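Side-chain contact in aminoglycoside phosphotransferase (Alicyclobacillus acidocaldarius subsp. acidocaldarius, PDB 4PDY), which probably transfers a phosphate group, as other members of the aminoglycoside phosphotransferase family with a protein-kinase-like fold do: residues L304-R307 against I308-R312. Numbering follows the deposited sequence.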
ATOM      1  N   LEU A 304      13.200  -3.641   3.178  1.00 11.32           N
ATOM      2  CA  LEU A 304      13.133  -4.994   2.631  1.00 11.37           C
ATOM      3  C   LEU A 304      14.074  -5.961   3.368  1.00 11.19           C
ATOM      4  O   LEU A 304      13.657  -7.049   3.763  1.00 11.26           O
ATOM      5  CB  LEU A 304      13.302  -4.992   1.096  1.00 15.62           C
ATOM      6  CG  LEU A 304      13.339  -6.274   0.273  1.00 23.79           C
ATOM      7  CD1 LEU A 304      12.744  -6.036  -1.110  1.00 30.63           C
ATOM      8  CD2 LEU A 304      14.786  -6.710   0.134  1.00 28.20           C
ATOM      9  N   PRO A 305      15.352  -5.583   3.552  1.00 11.33           N
ATOM     10  CA  PRO A 305      16.194  -6.460   4.366  1.00 10.65           C
ATOM     11  C   PRO A 305      15.614  -6.748   5.755  1.00  9.67           C
ATOM     12  O   PRO A 305      15.698  -7.881   6.232  1.00 10.97           O
ATOM     13  CB  PRO A 305      17.515  -5.693   4.456  1.00 12.79           C
ATOM     14  CG  PRO A 305      17.554  -4.921   3.187  1.00 13.32           C
ATOM     15  CD  PRO A 305      16.137  -4.505   2.940  1.00 12.86           C
ATOM     16  N   TRP A 306      15.046  -5.723   6.409  1.00  9.18           N
ATOM     17  CA  TRP A 306      14.407  -5.933   7.699  1.00  9.76           C
ATOM     18  C   TRP A 306      13.303  -6.980   7.564  1.00 10.46           C
ATOM     19  O   TRP A 306      13.236  -7.924   8.319  1.00 10.30           O
ATOM     20  CB  TRP A 306      13.861  -4.617   8.321  1.00 10.54           C
ATOM     21  CG  TRP A 306      12.960  -4.984   9.407  1.00 10.42           C
ATOM     22  CD1 TRP A 306      13.306  -5.497  10.640  1.00 10.44           C
ATOM     23  CD2 TRP A 306      11.539  -5.111   9.311  1.00 11.04           C
ATOM     24  NE1 TRP A 306      12.182  -5.876  11.317  1.00 11.73           N
ATOM     25  CE2 TRP A 306      11.086  -5.682  10.513  1.00 10.79           C
ATOM     26  CE3 TRP A 306      10.609  -4.803   8.313  1.00 12.35           C
ATOM     27  CZ2 TRP A 306       9.750  -5.901  10.764  1.00 14.10           C
ATOM     28  CZ3 TRP A 306       9.288  -5.037   8.567  1.00 12.97           C
ATOM     29  CH2 TRP A 306       8.871  -5.573   9.779  1.00 13.95           C
ATOM     30  N   ARG A 307      12.428  -6.760   6.597  1.00  9.97           N
ATOM     31  CA  ARG A 307      11.225  -7.612   6.480  1.00 10.39           C
ATOM     32  C   ARG A 307      11.574  -9.085   6.185  1.00 10.78           C
ATOM     33  O   ARG A 307      11.029 -10.007   6.795  1.00 11.49           O
ATOM     34  CB  ARG A 307      10.271  -7.049   5.425  1.00 13.80           C
ATOM     35  CG  ARG A 307       8.945  -7.805   5.353  1.00 16.91           C
ATOM     36  CD  ARG A 307       8.026  -7.413   4.195  1.00 24.84           C
ATOM     37  NE  ARG A 307       8.723  -7.088   2.950  1.00 35.11           N
ATOM     38  CZ  ARG A 307       8.876  -7.890   1.893  1.00 40.92           C
ATOM     39  NH1 ARG A 307       8.396  -9.130   1.883  1.00 48.79           N
ATOM     40  NH2 ARG A 307       9.537  -7.446   0.830  1.00 53.26           N
ATOM     41  N   ILE A 308      12.494  -9.272   5.250  1.00  9.68           N
ATOM     42  CA  ILE A 308      12.938 -10.592   4.841  1.00 12.02           C
ATOM     43  C   ILE A 308      13.681 -11.299   5.992  1.00  9.91           C
ATOM     44  O   ILE A 308      13.422 -12.454   6.313  1.00 10.79           O
ATOM     45  CB  ILE A 308      13.871 -10.494   3.609  1.00 14.01           C
ATOM     46  CG1 ILE A 308      13.167  -9.827   2.432  1.00 15.02           C
ATOM     47  CG2 ILE A 308      14.435 -11.854   3.237  1.00 14.37           C
ATOM     48  CD1 ILE A 308      14.178  -9.238   1.487  1.00 18.90           C
ATOM     49  N   ALA A 309      14.608 -10.577   6.648  1.00 10.01           N
ATOM     50  CA  ALA A 309      15.304 -11.188   7.787  1.00 10.45           C
ATOM     51  C   ALA A 309      14.334 -11.492   8.946  1.00  9.91           C
ATOM     52  O   ALA A 309      14.452 -12.525   9.611  1.00 11.01           O
ATOM     53  CB  ALA A 309      16.441 -10.293   8.259  1.00 12.32           C
ATOM     54  N   HIS A 310      13.388 -10.595   9.186  1.00  9.12           N
ATOM     55  CA  HIS A 310      12.403 -10.811  10.224  1.00 10.40           C
ATOM     56  C   HIS A 310      11.649 -12.110   9.999  1.00 10.96           C
ATOM     57  O   HIS A 310      11.506 -12.929  10.901  1.00 11.92           O
ATOM     58  CB  HIS A 310      11.437  -9.639  10.351  1.00 11.03           C
ATOM     59  CG  HIS A 310      10.464  -9.791  11.469  1.00 12.21           C
ATOM     60  ND1 HIS A 310      10.679  -9.271  12.724  1.00 12.88           N
ATOM     61  CD2 HIS A 310       9.278 -10.442  11.534  1.00 13.89           C
ATOM     62  CE1 HIS A 310       9.666  -9.588  13.505  1.00 13.44           C
ATOM     63  NE2 HIS A 310       8.804 -10.308  12.814  1.00 14.47           N
ATOM     64  N   ALA A 311      11.183 -12.306   8.768  1.00 11.07           N
ATOM     65  CA  ALA A 311      10.497 -13.556   8.413  1.00 11.00           C
ATOM     66  C   ALA A 311      11.404 -14.757   8.651  1.00 10.46           C
ATOM     67  O   ALA A 311      11.003 -15.754   9.259  1.00 12.68           O
ATOM     68  CB  ALA A 311      10.022 -13.513   6.971  1.00 13.53           C
ATOM     69  N   ARG A 312      12.647 -14.654   8.198  1.00 10.52           N
ATOM     70  CA  ARG A 312      13.569 -15.781   8.292  1.00 10.88           C
ATOM     71  C   ARG A 312      13.825 -16.232   9.723  1.00 11.24           C
ATOM     72  O   ARG A 312      13.769 -17.418  10.030  1.00 12.45           O
ATOM     73  CB  ARG A 312      14.904 -15.500   7.632  1.00 11.04           C
ATOM     74  CG  ARG A 312      15.803 -16.719   7.530  1.00 11.49           C
ATOM     75  CD  ARG A 312      16.962 -16.469   6.594  1.00 11.44           C
ATOM     76  NE  ARG A 312      17.702 -17.661   6.217  1.00 10.38           N
ATOM     77  CZ  ARG A 312      17.448 -18.404   5.129  1.00 10.62           C
ATOM     78  NH1 ARG A 312      16.434 -18.114   4.328  1.00 11.14           N
ATOM     79  NH2 ARG A 312      18.230 -19.438   4.890  1.00 11.51           N
TER
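W306 and H310 meet one turn apart in an alpha-helical i/i+4 pair on helix 303-315, their side chains running alongside each other in the same direction. The first shell is a CH-pi contact: H310 CB lies 4.3 Å from the centroid of the five-membered ring of W306, 29° off the ring normal, hence above the ring plane but off-centre, toward the rim. The rings themselves meet obliquely, with planes inclined at 45°, and H310 ND1 comes to 4.0 Å of W306 NE1. Both side chains carry CG anti to the backbone N (chi1 166° for W306), and this shared torsion sends the indole and imidazole out of the helix together. Their nitrogens, W306 NE1 and H310 ND1, converge on one carboxylate oxygen, OD2 of D164 on helix 154-173, which probably helps to hold both rings in their rotation. With the indole replaced by an alanine, D164 would probably lose one of these two bonds, and a gap would be likely to open beside H310 CB and against M168.

Beneath the pair, H310 N bonds to W306 O at 2.8 Å, as part of the regular i to i+4 helix pattern. On another side of the helix, L304 and I308 form the corresponding apolar pair; their methyl-to-methyl approach is modelled too closely to be reliable. I308 also touches A324 and F181, while L304 and P305 pack on Y328, so the helix is wedged among helices 154-173, 180-187 and 319-347 of the largely helical part of the chain. R312, one turn beyond I308, makes a salt bridge to D179. Under the apolar pair, I308 N bonds to L304 O at 2.9 Å.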